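Local atomic coordinates of salt-tolerant glutaminase (Micrococcus luteus, PDB entry 3AGD), a protein that probably catalyses the hydrolysis of L-glutamine to L-glutamate and ammonium, as a salt-tolerant member of the glutaminase family. Residues P29-A34 / S259-G264; E59-S64 / W154-S159; A162-N167 / G190-C195; Y243-Q248 / V285-R290; I275-P280 / V292-R297. All coordinates share one frame; numbering follows the deposited sequence.

Contact 1 (P29-A34 / S259-G264)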
# COMPACT_ATOMS: atom_id res chain seq x y z
N PRO A 29 -38.74 -0.69 -5.75
CA PRO A 29 -39.28 0.66 -5.91
C PRO A 29 -38.70 1.71 -4.96
O PRO A 29 -38.58 2.88 -5.33
CB PRO A 29 -40.78 0.46 -5.73
CG PRO A 29 -40.87 -0.75 -4.85
CD PRO A 29 -39.82 -1.65 -5.45
N VAL A 30 -38.34 1.31 -3.75
CA VAL A 30 -37.79 2.28 -2.81
C VAL A 30 -36.51 2.89 -3.39
O VAL A 30 -36.27 4.09 -3.26
CB VAL A 30 -37.49 1.63 -1.43
CG1 VAL A 30 -36.46 0.54 -1.58
CG2 VAL A 30 -37.02 2.69 -0.46
N LEU A 31 -35.69 2.07 -4.04
CA LEU A 31 -34.46 2.55 -4.65
C LEU A 31 -34.72 3.02 -6.07
O LEU A 31 -34.14 4.01 -6.53
CB LEU A 31 -33.39 1.44 -4.65
CG LEU A 31 -32.88 0.98 -3.29
CD1 LEU A 31 -31.76 -0.05 -3.47
CD2 LEU A 31 -32.36 2.18 -2.51
N ALA A 32 -35.61 2.32 -6.77
CA ALA A 32 -35.95 2.67 -8.14
C ALA A 32 -36.60 4.06 -8.23
O ALA A 32 -36.42 4.75 -9.23
CB ALA A 32 -36.89 1.62 -8.72
N GLU A 33 -37.33 4.45 -7.19
CA GLU A 33 -38.02 5.74 -7.18
C GLU A 33 -37.26 6.84 -6.46
O GLU A 33 -37.74 7.97 -6.37
CB GLU A 33 -39.40 5.59 -6.53
CG GLU A 33 -40.23 4.41 -7.02
CD GLU A 33 -40.45 4.40 -8.52
OE1 GLU A 33 -40.99 3.40 -9.03
OE2 GLU A 33 -40.09 5.40 -9.18
N ALA A 34 -36.08 6.52 -5.94
CA ALA A 34 -35.28 7.50 -5.21
C ALA A 34 -34.89 8.69 -6.09
O ALA A 34 -34.63 8.53 -7.28
CB ALA A 34 -34.03 6.84 -4.64
N SER A 259 -18.81 -0.41 -3.62
CA SER A 259 -20.02 0.35 -3.91
C SER A 259 -21.26 -0.39 -3.40
O SER A 259 -21.20 -1.58 -3.09
CB SER A 259 -20.15 0.57 -5.42
OG SER A 259 -21.27 1.38 -5.74
N GLY A 260 -22.36 0.34 -3.30
CA GLY A 260 -23.63 -0.22 -2.85
C GLY A 260 -24.69 0.23 -3.85
O GLY A 260 -24.63 1.36 -4.33
N VAL A 261 -25.65 -0.63 -4.17
CA VAL A 261 -26.68 -0.29 -5.16
C VAL A 261 -27.57 0.91 -4.83
O VAL A 261 -28.35 1.35 -5.67
CB VAL A 261 -27.60 -1.51 -5.48
CG1 VAL A 261 -26.79 -2.59 -6.20
CG2 VAL A 261 -28.20 -2.08 -4.20
N ALA A 262 -27.45 1.45 -3.61
CA ALA A 262 -28.25 2.61 -3.24
C ALA A 262 -27.54 3.88 -3.68
O ALA A 262 -28.09 4.97 -3.58
CB ALA A 262 -28.49 2.63 -1.74
N GLY A 263 -26.30 3.73 -4.16
CA GLY A 263 -25.54 4.88 -4.62
C GLY A 263 -24.32 5.27 -3.80
O GLY A 263 -23.63 6.23 -4.13
N GLY A 264 -24.03 4.52 -2.74
CA GLY A 264 -22.89 4.86 -1.90
C GLY A 264 -21.61 4.08 -2.18
O GLY A 264 -21.64 2.86 -2.34
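L31, on the short helix 29-32, lays its forked end over the tip of a hairpin turn. CD2 approaches the methyl group of A262, 4.0 Å from its CB, while the other branch goes to the neighbouring residue, CD1 of L31 lying 4.2 Å from CG2 of V261. The leucine and valine side chains cross at about a right angle, so methyl meets methyl and neither chain runs alongside the other. CG of L31 stands anti to its carbonyl carbon (chi1 -66°), and this sends the fork out from the helix toward the turn. V261 and A262 are the two central residues of a type I turn running from G260 to G263, closed by the bond from G263 N to G260 O at 2.9 Å. With G263 at positive phi (112°) and a weak bond from G260 N to G264 O, the loop is a type I turn with a G1 bulge, joining strands 257-259 and 264-269. V261 contributes to the L-glutamate site found in this protein and also touches Q63. From the same helix as L31, V30 packs on E155, T156 and S159 of helix 154-161.

Contact 2 (E59-S64 / W154-S159)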
# COMPACT_ATOMS: atom_id res chain seq x y z
N GLU A 59 -28.94 10.59 4.13
CA GLU A 59 -28.88 9.17 4.42
C GLU A 59 -29.35 8.28 3.28
O GLU A 59 -30.24 8.64 2.51
CB GLU A 59 -29.70 8.84 5.67
CG GLU A 59 -29.21 9.51 6.95
CD GLU A 59 -29.85 8.92 8.19
OE1 GLU A 59 -31.02 8.49 8.12
OE2 GLU A 59 -29.18 8.88 9.25
N PHE A 60 -28.73 7.11 3.19
CA PHE A 60 -29.08 6.12 2.18
C PHE A 60 -28.66 4.76 2.74
O PHE A 60 -27.82 4.70 3.64
CB PHE A 60 -28.35 6.42 0.86
CG PHE A 60 -26.86 6.57 1.01
CD1 PHE A 60 -26.04 5.45 1.09
CD2 PHE A 60 -26.28 7.84 1.09
CE1 PHE A 60 -24.66 5.59 1.26
CE2 PHE A 60 -24.91 7.99 1.26
CZ PHE A 60 -24.09 6.86 1.35
N THR A 61 -29.25 3.68 2.24
CA THR A 61 -28.88 2.36 2.73
C THR A 61 -27.50 2.00 2.21
O THR A 61 -27.22 2.09 1.01
CB THR A 61 -29.92 1.31 2.32
OG1 THR A 61 -30.10 1.34 0.90
CG2 THR A 61 -31.25 1.61 3.00
N ILE A 62 -26.64 1.59 3.14
CA ILE A 62 -25.26 1.24 2.84
C ILE A 62 -25.11 0.04 1.91
O ILE A 62 -24.10 -0.09 1.21
CB ILE A 62 -24.48 0.99 4.16
CG1 ILE A 62 -23.00 0.78 3.89
CG2 ILE A 62 -25.06 -0.21 4.88
CD1 ILE A 62 -22.17 0.71 5.16
N GLN A 63 -26.10 -0.84 1.91
CA GLN A 63 -26.06 -2.03 1.07
C GLN A 63 -24.73 -2.78 1.20
O GLN A 63 -24.23 -2.97 2.31
CB GLN A 63 -26.34 -1.65 -0.39
CG GLN A 63 -27.75 -1.09 -0.66
CD GLN A 63 -28.85 -2.05 -0.24
OE1 GLN A 63 -28.73 -3.27 -0.41
NE2 GLN A 63 -29.95 -1.52 0.30
N SER A 64 -24.15 -3.19 0.07
CA SER A 64 -22.89 -3.95 0.09
C SER A 64 -21.69 -3.29 0.75
O SER A 64 -20.71 -3.98 1.09
CB SER A 64 -22.50 -4.38 -1.33
OG SER A 64 -23.31 -5.46 -1.76
N TRP A 154 -36.28 0.10 7.57
CA TRP A 154 -37.17 -1.04 7.43
C TRP A 154 -38.02 -1.06 6.18
O TRP A 154 -38.44 -2.12 5.72
CB TRP A 154 -38.02 -1.17 8.70
CG TRP A 154 -37.14 -1.41 9.88
CD1 TRP A 154 -36.83 -0.53 10.88
CD2 TRP A 154 -36.35 -2.58 10.12
NE1 TRP A 154 -35.89 -1.08 11.72
CE2 TRP A 154 -35.58 -2.34 11.27
CE3 TRP A 154 -36.22 -3.82 9.47
CZ2 TRP A 154 -34.69 -3.28 11.79
CZ3 TRP A 154 -35.34 -4.76 9.98
CH2 TRP A 154 -34.58 -4.48 11.13
N GLU A 155 -38.27 0.11 5.60
CA GLU A 155 -39.06 0.18 4.38
C GLU A 155 -38.24 -0.50 3.27
O GLU A 155 -38.78 -1.28 2.48
CB GLU A 155 -39.33 1.64 4.01
CG GLU A 155 -40.24 1.81 2.81
CD GLU A 155 -40.49 3.27 2.47
OE1 GLU A 155 -40.87 4.03 3.39
OE2 GLU A 155 -40.31 3.66 1.30
N THR A 156 -36.95 -0.19 3.23
CA THR A 156 -36.08 -0.80 2.22
C THR A 156 -35.99 -2.30 2.50
O THR A 156 -36.06 -3.11 1.58
CB THR A 156 -34.66 -0.19 2.25
OG1 THR A 156 -34.74 1.21 1.93
CG2 THR A 156 -33.75 -0.89 1.25
N TYR A 157 -35.84 -2.65 3.77
CA TYR A 157 -35.75 -4.05 4.19
C TYR A 157 -36.95 -4.87 3.69
O TYR A 157 -36.77 -5.87 2.99
CB TYR A 157 -35.68 -4.14 5.71
CG TYR A 157 -35.86 -5.53 6.27
CD1 TYR A 157 -34.79 -6.42 6.36
CD2 TYR A 157 -37.11 -5.96 6.74
CE1 TYR A 157 -34.94 -7.69 6.90
CE2 TYR A 157 -37.28 -7.23 7.28
CZ TYR A 157 -36.19 -8.09 7.36
OH TYR A 157 -36.33 -9.34 7.91
N GLU A 158 -38.16 -4.45 4.06
CA GLU A 158 -39.36 -5.16 3.65
C GLU A 158 -39.41 -5.27 2.14
O GLU A 158 -39.66 -6.33 1.58
CB GLU A 158 -40.62 -4.44 4.15
CG GLU A 158 -40.77 -4.36 5.67
CD GLU A 158 -40.83 -5.72 6.34
OE1 GLU A 158 -41.15 -6.72 5.65
OE2 GLU A 158 -40.57 -5.79 7.56
N SER A 159 -39.16 -4.16 1.47
CA SER A 159 -39.17 -4.12 0.02
C SER A 159 -38.23 -5.19 -0.58
O SER A 159 -38.64 -5.98 -1.43
CB SER A 159 -38.75 -2.73 -0.46
OG SER A 159 -38.80 -2.63 -1.87
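The amide nitrogen of Q63 gives a nearly straight hydrogen bond to the hydroxyl of T61, NE2 to OG1 at 2.9 Å with an N-H...O angle of 173°, and the acceptor lies close to the plane of the amide. A bend at chi2 (-57°) folds the glutamine back toward T61 to make this bond. The same NE2 comes within 4.0 Å of CG2 of T156, the two side chains arriving from opposite directions. T61 meets T156 tip to tip: CG2 of T61 rests 3.7 Å from OG1 of T156 and at 3.9 Å from both CB and CG2 of that residue. Rotation of T61 explains the division of labour, since chi1 of 55° turns OG1 to the amide and presents the methyl to helix 154-161. At the start of that helix D153 accepts the backbone NH of T156. Strand 60-61 pairs with strand 198-199, and Q63 is tied by its backbone to C195. S64, which follows, binds L-glutamate in this protein and makes a weak bond to K67, a pairing consistent with the SxxK motif of the beta-lactamase clan. The T61 hydroxyl and the Q63 NE2 thus satisfy each other on their own side, and what passes between segments 59-64 and 154-159 is van der Waals packing, methyl on methyl and methyl on hydroxyl and amide; the T61 bond probably steadies Q63 beside the glutamate-binding residues V261 and C195.

Contact 3 (A162-N167 / G190-C195)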
# COMPACT_ATOMS: atom_id res chain seq x y z
N ALA A 162 -38.96 -9.01 -0.20
CA ALA A 162 -40.00 -9.54 -1.09
C ALA A 162 -39.42 -10.08 -2.40
O ALA A 162 -40.09 -10.81 -3.12
CB ALA A 162 -41.02 -8.45 -1.39
N VAL A 163 -38.18 -9.72 -2.69
CA VAL A 163 -37.51 -10.16 -3.90
C VAL A 163 -36.09 -10.63 -3.60
O VAL A 163 -35.12 -10.14 -4.18
CB VAL A 163 -37.46 -9.02 -4.96
CG1 VAL A 163 -38.85 -8.73 -5.47
CG2 VAL A 163 -36.87 -7.75 -4.33
N SER A 164 -35.96 -11.61 -2.70
CA SER A 164 -34.65 -12.12 -2.32
C SER A 164 -34.37 -13.56 -2.76
O SER A 164 -33.54 -14.25 -2.16
CB SER A 164 -34.46 -12.01 -0.81
OG SER A 164 -34.51 -10.65 -0.38
N ASP A 165 -35.05 -14.02 -3.80
CA ASP A 165 -34.85 -15.38 -4.26
C ASP A 165 -33.39 -15.72 -4.55
O ASP A 165 -32.92 -16.80 -4.18
CB ASP A 165 -35.71 -15.68 -5.50
CG ASP A 165 -37.12 -16.11 -5.13
OD1 ASP A 165 -37.26 -17.02 -4.29
OD2 ASP A 165 -38.08 -15.54 -5.67
N ARG A 166 -32.66 -14.82 -5.21
CA ARG A 166 -31.26 -15.10 -5.51
C ARG A 166 -30.43 -15.30 -4.25
O ARG A 166 -29.67 -16.27 -4.15
CB ARG A 166 -30.63 -14.00 -6.38
CG ARG A 166 -29.14 -14.27 -6.67
CD ARG A 166 -28.58 -13.44 -7.83
NE ARG A 166 -27.18 -13.78 -8.08
CZ ARG A 166 -26.16 -13.44 -7.30
NH1 ARG A 166 -26.37 -12.73 -6.19
NH2 ARG A 166 -24.93 -13.83 -7.60
N ASN A 167 -30.57 -14.40 -3.27
CA ASN A 167 -29.80 -14.56 -2.04
C ASN A 167 -30.25 -15.79 -1.25
O ASN A 167 -29.43 -16.43 -0.56
CB ASN A 167 -29.88 -13.30 -1.17
CG ASN A 167 -28.95 -12.21 -1.65
OD1 ASN A 167 -27.84 -12.48 -2.09
ND2 ASN A 167 -29.40 -10.96 -1.55
N GLY A 190 -31.07 -11.34 8.01
CA GLY A 190 -30.07 -10.57 8.72
C GLY A 190 -29.18 -9.79 7.76
O GLY A 190 -28.83 -8.63 8.01
N TYR A 191 -28.81 -10.42 6.66
CA TYR A 191 -27.96 -9.76 5.66
C TYR A 191 -28.72 -8.61 5.00
O TYR A 191 -28.15 -7.55 4.74
CB TYR A 191 -27.52 -10.78 4.61
CG TYR A 191 -26.87 -10.16 3.40
CD1 TYR A 191 -25.62 -9.56 3.47
CD2 TYR A 191 -27.53 -10.14 2.17
CE1 TYR A 191 -25.04 -8.96 2.36
CE2 TYR A 191 -26.96 -9.54 1.05
CZ TYR A 191 -25.72 -8.95 1.16
OH TYR A 191 -25.17 -8.32 0.06
N VAL A 192 -30.00 -8.81 4.71
CA VAL A 192 -30.78 -7.76 4.08
C VAL A 192 -30.93 -6.57 5.03
O VAL A 192 -30.84 -5.42 4.61
CB VAL A 192 -32.18 -8.26 3.66
CG1 VAL A 192 -33.02 -7.09 3.15
CG2 VAL A 192 -32.04 -9.31 2.56
N ALA A 193 -31.14 -6.86 6.31
CA ALA A 193 -31.29 -5.81 7.32
C ALA A 193 -29.98 -5.04 7.44
O ALA A 193 -29.96 -3.83 7.59
CB ALA A 193 -31.67 -6.43 8.65
N GLN A 194 -28.89 -5.79 7.38
CA GLN A 194 -27.55 -5.24 7.46
C GLN A 194 -27.34 -4.23 6.33
O GLN A 194 -26.76 -3.16 6.53
CB GLN A 194 -26.55 -6.39 7.34
CG GLN A 194 -25.14 -6.05 6.91
CD GLN A 194 -24.35 -7.30 6.57
OE1 GLN A 194 -24.48 -8.33 7.24
NE2 GLN A 194 -23.51 -7.22 5.54
N CYS A 195 -27.83 -4.57 5.15
CA CYS A 195 -27.71 -3.72 3.97
C CYS A 195 -28.64 -2.50 4.03
O CYS A 195 -28.40 -1.50 3.34
CB CYS A 195 -28.04 -4.51 2.70
SG CYS A 195 -26.82 -5.74 2.24
O HOH W 1 -27.60 -8.06 -2.30
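Across this contact the beginning of helix 165-176 faces the last turn and a half of helix 184-195, and the nearest CA atoms, those of S164 and V192, are 8.7 Å apart, so contact is made by side chains alone. N167 comes to the edge of the Y191 ring near its plane, ND2 lying 3.8 Å from CE2, with amide and ring planes 83° apart. This is an edge approach, with the nitrogen beside the ring and not over its face. One face of the same ring carries SG of C195, 3.5 Å above the plane and offset toward the rim. Y191 is placed there by a chi1 of 168°, which swings CG anti to the backbone nitrogen and aims the ring across to N167. A water joins the polar ends loosely, accepting a weak bond of 3.5 Å from ND2 of N167 and lying in a weak contact of 3.4 Å with OH of Y191. The firmer partner of N167 is N114, whose ND2 donates to OD1. N167, Y191 and C195 all belong to the L-glutamate site seen in this protein. Nearby, OG of S164 touches CG2 of V192 at 4.1 Å while it is bonded to the carbonyl of E160. Helix 154-161 packs on V192 through Y157, E160 and M161, helix 114-123 lies against Y191 through N114 and A117, and K67 of helix 67-78 reaches the same tyrosine.

Contact 4 (Y243-Q248 / V285-R290)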
# COMPACT_ATOMS: atom_id res chain seq x y z
N TYR A 243 -14.15 -5.65 -8.37
CA TYR A 243 -13.82 -6.70 -9.33
C TYR A 243 -14.35 -6.55 -10.76
O TYR A 243 -13.62 -6.80 -11.72
CB TYR A 243 -14.30 -8.05 -8.80
CG TYR A 243 -13.55 -9.24 -9.38
CD1 TYR A 243 -12.29 -9.59 -8.90
CD2 TYR A 243 -14.11 -10.01 -10.40
CE1 TYR A 243 -11.59 -10.67 -9.42
CE2 TYR A 243 -13.43 -11.10 -10.93
CZ TYR A 243 -12.17 -11.42 -10.44
OH TYR A 243 -11.48 -12.50 -10.95
N ASP A 244 -15.61 -6.16 -10.90
CA ASP A 244 -16.20 -6.03 -12.23
C ASP A 244 -16.22 -4.63 -12.81
O ASP A 244 -16.92 -4.37 -13.79
CB ASP A 244 -17.61 -6.62 -12.24
CG ASP A 244 -17.62 -8.14 -12.11
OD1 ASP A 244 -16.93 -8.81 -12.91
OD2 ASP A 244 -18.31 -8.67 -11.21
N ALA A 245 -15.45 -3.72 -12.21
CA ALA A 245 -15.39 -2.35 -12.71
C ALA A 245 -14.53 -2.34 -13.98
O ALA A 245 -13.73 -3.25 -14.19
CB ALA A 245 -14.80 -1.43 -11.66
N ALA A 246 -14.70 -1.32 -14.81
CA ALA A 246 -13.93 -1.20 -16.05
C ALA A 246 -12.43 -1.12 -15.74
O ALA A 246 -12.03 -0.52 -14.74
CB ALA A 246 -14.38 0.03 -16.83
N GLY A 247 -11.62 -1.71 -16.61
CA GLY A 247 -10.17 -1.70 -16.40
C GLY A 247 -9.80 -2.59 -15.23
O GLY A 247 -10.40 -3.64 -15.03
N GLN A 248 -8.79 -2.19 -14.46
CA GLN A 248 -8.37 -2.96 -13.30
C GLN A 248 -8.18 -1.93 -12.20
O GLN A 248 -7.23 -1.16 -12.22
CB GLN A 248 -7.06 -3.70 -13.59
CG GLN A 248 -6.88 -5.00 -12.82
CD GLN A 248 -6.21 -4.82 -11.48
OE1 GLN A 248 -5.38 -3.92 -11.30
NE2 GLN A 248 -6.56 -5.68 -10.53
N VAL A 285 -22.47 -2.15 -14.51
CA VAL A 285 -22.10 -3.25 -13.65
C VAL A 285 -22.76 -3.15 -12.26
O VAL A 285 -22.54 -4.00 -11.40
CB VAL A 285 -20.58 -3.34 -13.48
CG1 VAL A 285 -19.94 -3.67 -14.81
CG2 VAL A 285 -20.04 -2.03 -12.94
N GLY A 286 -23.55 -2.10 -12.03
CA GLY A 286 -24.21 -1.96 -10.74
C GLY A 286 -23.50 -1.12 -9.69
O GLY A 286 -23.85 -1.20 -8.51
N ASN A 287 -22.51 -0.33 -10.08
CA ASN A 287 -21.81 0.53 -9.12
C ASN A 287 -22.27 1.97 -9.36
O ASN A 287 -22.71 2.31 -10.46
CB ASN A 287 -20.29 0.46 -9.30
CG ASN A 287 -19.70 -0.88 -8.90
OD1 ASN A 287 -20.04 -1.44 -7.86
ND2 ASN A 287 -18.79 -1.39 -9.73
N SER A 288 -22.17 2.81 -8.34
CA SER A 288 -22.56 4.21 -8.50
C SER A 288 -21.71 4.81 -9.62
O SER A 288 -20.48 4.83 -9.53
CB SER A 288 -22.31 4.98 -7.21
OG SER A 288 -22.49 6.37 -7.42
N ALA A 289 -22.37 5.29 -10.67
CA ALA A 289 -21.67 5.88 -11.81
C ALA A 289 -20.78 7.06 -11.44
O ALA A 289 -19.58 7.04 -11.72
CB ALA A 289 -22.67 6.29 -12.87
N ARG A 290 -21.35 8.09 -10.82
CA ARG A 290 -20.56 9.26 -10.44
C ARG A 290 -19.70 8.97 -9.22
O ARG A 290 -18.66 9.59 -9.03
CB ARG A 290 -21.45 10.44 -10.09
CG ARG A 290 -22.29 11.01 -11.20
CD ARG A 290 -23.54 11.54 -10.54
NE ARG A 290 -24.07 12.74 -11.14
CZ ARG A 290 -25.16 13.36 -10.69
NH1 ARG A 290 -25.81 12.88 -9.64
NH2 ARG A 290 -25.58 14.46 -11.29
O HOH W 2 -17.53 -4.36 -9.01
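Two surface loops meet here, one following helix 227-240 and holding Y243, a predicted substrate-binding residue, the other leading into helix 289-301. The principal touch is between a backbone carbonyl and a side chain: O of D244 sits against the isopropyl group of V285, 3.3 Å from CG1, with CB and CG2 farther away. With chi1 of V285 at -65°, CG1 stands beside its own backbone nitrogen and becomes the branch nearest that oxygen. Beside this, the methyl of A245 approaches the amide of N287, CB to ND2 at 4.4 Å. A water accepts from the backbone N of D244 at 3.2 Å and, more weakly, from ND2 of N287 at 3.3 Å, and so provides a polar bridge between the loops. G286 follows V285 at positive phi (94°), before N287 and the helix. S288 is the N-cap of helix 289-301, its OG taking the NH of G291, and it is tied by its own N to S259 OG at the end of strand 257-259. The other loop runs on to Q248, which caps helix 249-252 and packs on S239 of the second subunit.

Contact 5 (I275-P280 / V292-R297)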
# COMPACT_ATOMS: atom_id res chain seq x y z
N ILE A 275 -12.94 7.37 2.45
CA ILE A 275 -13.78 8.03 1.45
C ILE A 275 -15.23 7.56 1.43
O ILE A 275 -15.52 6.37 1.51
CB ILE A 275 -13.20 7.84 0.04
CG1 ILE A 275 -11.81 8.46 -0.04
CG2 ILE A 275 -14.14 8.45 -1.00
CD1 ILE A 275 -11.01 8.01 -1.25
N GLY A 276 -16.14 8.52 1.30
CA GLY A 276 -17.55 8.21 1.23
C GLY A 276 -18.11 9.01 0.07
O GLY A 276 -17.91 10.22 0.01
N VAL A 277 -18.77 8.35 -0.87
CA VAL A 277 -19.37 9.05 -2.00
C VAL A 277 -20.81 8.58 -2.17
O VAL A 277 -21.13 7.42 -1.90
CB VAL A 277 -18.62 8.78 -3.33
CG1 VAL A 277 -19.12 9.76 -4.40
CG2 VAL A 277 -17.13 8.91 -3.15
N PHE A 278 -21.67 9.48 -2.62
CA PHE A 278 -23.07 9.14 -2.80
C PHE A 278 -23.67 9.72 -4.07
O PHE A 278 -23.63 10.93 -4.30
CB PHE A 278 -23.88 9.61 -1.59
CG PHE A 278 -25.37 9.55 -1.78
CD1 PHE A 278 -26.00 8.36 -2.11
CD2 PHE A 278 -26.15 10.70 -1.62
CE1 PHE A 278 -27.38 8.30 -2.27
CE2 PHE A 278 -27.53 10.66 -1.78
CZ PHE A 278 -28.15 9.45 -2.10
N SER A 279 -24.21 8.84 -4.91
CA SER A 279 -24.85 9.23 -6.15
C SER A 279 -25.69 8.03 -6.59
O SER A 279 -25.17 7.04 -7.09
CB SER A 279 -23.81 9.58 -7.22
OG SER A 279 -24.45 10.09 -8.37
N PRO A 280 -27.02 8.12 -6.40
CA PRO A 280 -28.03 7.10 -6.72
C PRO A 280 -27.88 6.27 -7.99
O PRO A 280 -27.90 5.04 -7.93
CB PRO A 280 -29.33 7.90 -6.71
CG PRO A 280 -29.07 8.92 -5.64
CD PRO A 280 -27.68 9.38 -5.99
N VAL A 292 -18.13 6.20 -8.56
CA VAL A 292 -16.92 5.54 -9.03
C VAL A 292 -16.05 6.57 -9.76
O VAL A 292 -14.84 6.64 -9.55
CB VAL A 292 -17.28 4.37 -9.98
CG1 VAL A 292 -16.10 4.02 -10.86
CG2 VAL A 292 -17.68 3.15 -9.16
N LEU A 293 -16.68 7.37 -10.60
CA LEU A 293 -15.96 8.39 -11.36
C LEU A 293 -15.25 9.37 -10.42
O LEU A 293 -14.15 9.84 -10.72
CB LEU A 293 -16.92 9.13 -12.28
CG LEU A 293 -16.29 10.16 -13.22
CD1 LEU A 293 -15.18 9.52 -14.05
CD2 LEU A 293 -17.37 10.74 -14.13
N ALA A 294 -15.89 9.67 -9.30
CA ALA A 294 -15.31 10.59 -8.32
C ALA A 294 -14.05 9.97 -7.70
O ALA A 294 -13.08 10.67 -7.43
CB ALA A 294 -16.33 10.92 -7.23
N CYS A 295 -14.07 8.65 -7.48
CA CYS A 295 -12.91 7.98 -6.91
C CYS A 295 -11.73 8.00 -7.89
O CYS A 295 -10.58 8.15 -7.49
CB CYS A 295 -13.25 6.54 -6.52
SG CYS A 295 -14.33 6.40 -5.06
N ARG A 296 -12.03 7.86 -9.19
CA ARG A 296 -10.98 7.89 -10.21
C ARG A 296 -10.35 9.28 -10.23
O ARG A 296 -9.14 9.42 -10.35
CB ARG A 296 -11.57 7.56 -11.59
CG ARG A 296 -12.06 6.13 -11.75
CD ARG A 296 -12.58 5.89 -13.16
NE ARG A 296 -13.25 4.59 -13.32
CZ ARG A 296 -12.62 3.42 -13.41
NH1 ARG A 296 -11.30 3.34 -13.35
NH2 ARG A 296 -13.34 2.31 -13.57
N ARG A 297 -11.18 10.32 -10.11
CA ARG A 297 -10.68 11.69 -10.11
C ARG A 297 -9.89 12.00 -8.84
O ARG A 297 -8.89 12.72 -8.89
CB ARG A 297 -11.84 12.68 -10.26
CG ARG A 297 -12.33 12.86 -11.69
CD ARG A 297 -11.28 13.58 -12.55
NE ARG A 297 -11.14 15.00 -12.20
CZ ARG A 297 -11.94 15.97 -12.64
NH1 ARG A 297 -12.95 15.68 -13.45
NH2 ARG A 297 -11.73 17.22 -12.27
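V277 is wedged into the face of helix 289-301 from the antiparallel sheet of the glutaminase domain, where strand 273-278 is the middle of five strands; a helix packed on such a sheet is consistent with the beta-lactamase clan to which the family belongs. The tight part is wholly apolar. CG1 of V277 meets the methyl of A294, 4.1 Å from its CB, and CG2 of V277 lies 4.2 Å from SG of C295. A chi1 of -168° turns the pair of methyls so that CG1 faces A294 and CG2 the sulfur one residue on. The CA atoms of V277 and A294 are the nearest across the segments, 7.7 Å apart. The tight part is extended by V265 of the adjoining strand, which touches both V277 and C295, and by W249 of helix 249-252, which lies against C295. Elsewhere on the helix the surroundings are more open: L293 is exposed, and the arginines R296 and R297 are partly so. R297 is held by salt bridges to D301 and to E15 of helix 4-16, and R296 weakly reaches the carbonyl of A246. The packing thins toward the start of the strand, where I275 approaches the helix less closely, its CG2 being 4.6 Å from SG of C295.

Contacts 2, 3 and 5 are buried, contact 1 is partly so, and contact 4 lies at the surface, where a water adds to slight packing of V285 on a carbonyl. Contacts 4 and 5 share helix 289-301, its capped start in one and its sheet-facing side in the other. Contact 1 and contact 2 touch through A262 and T61, and contact 2 meets contact 3 through Q63 and C195; these three gather most of the L-glutamate-binding residues. Contact 1 is apolar, whereas contacts 2 and 3 bring in hydroxyls and amides. Contact 5 is apolar too, adding a sulfur and lying away from the annotated sites, yet G263 to S279 backbone bonding ties it to contact 1.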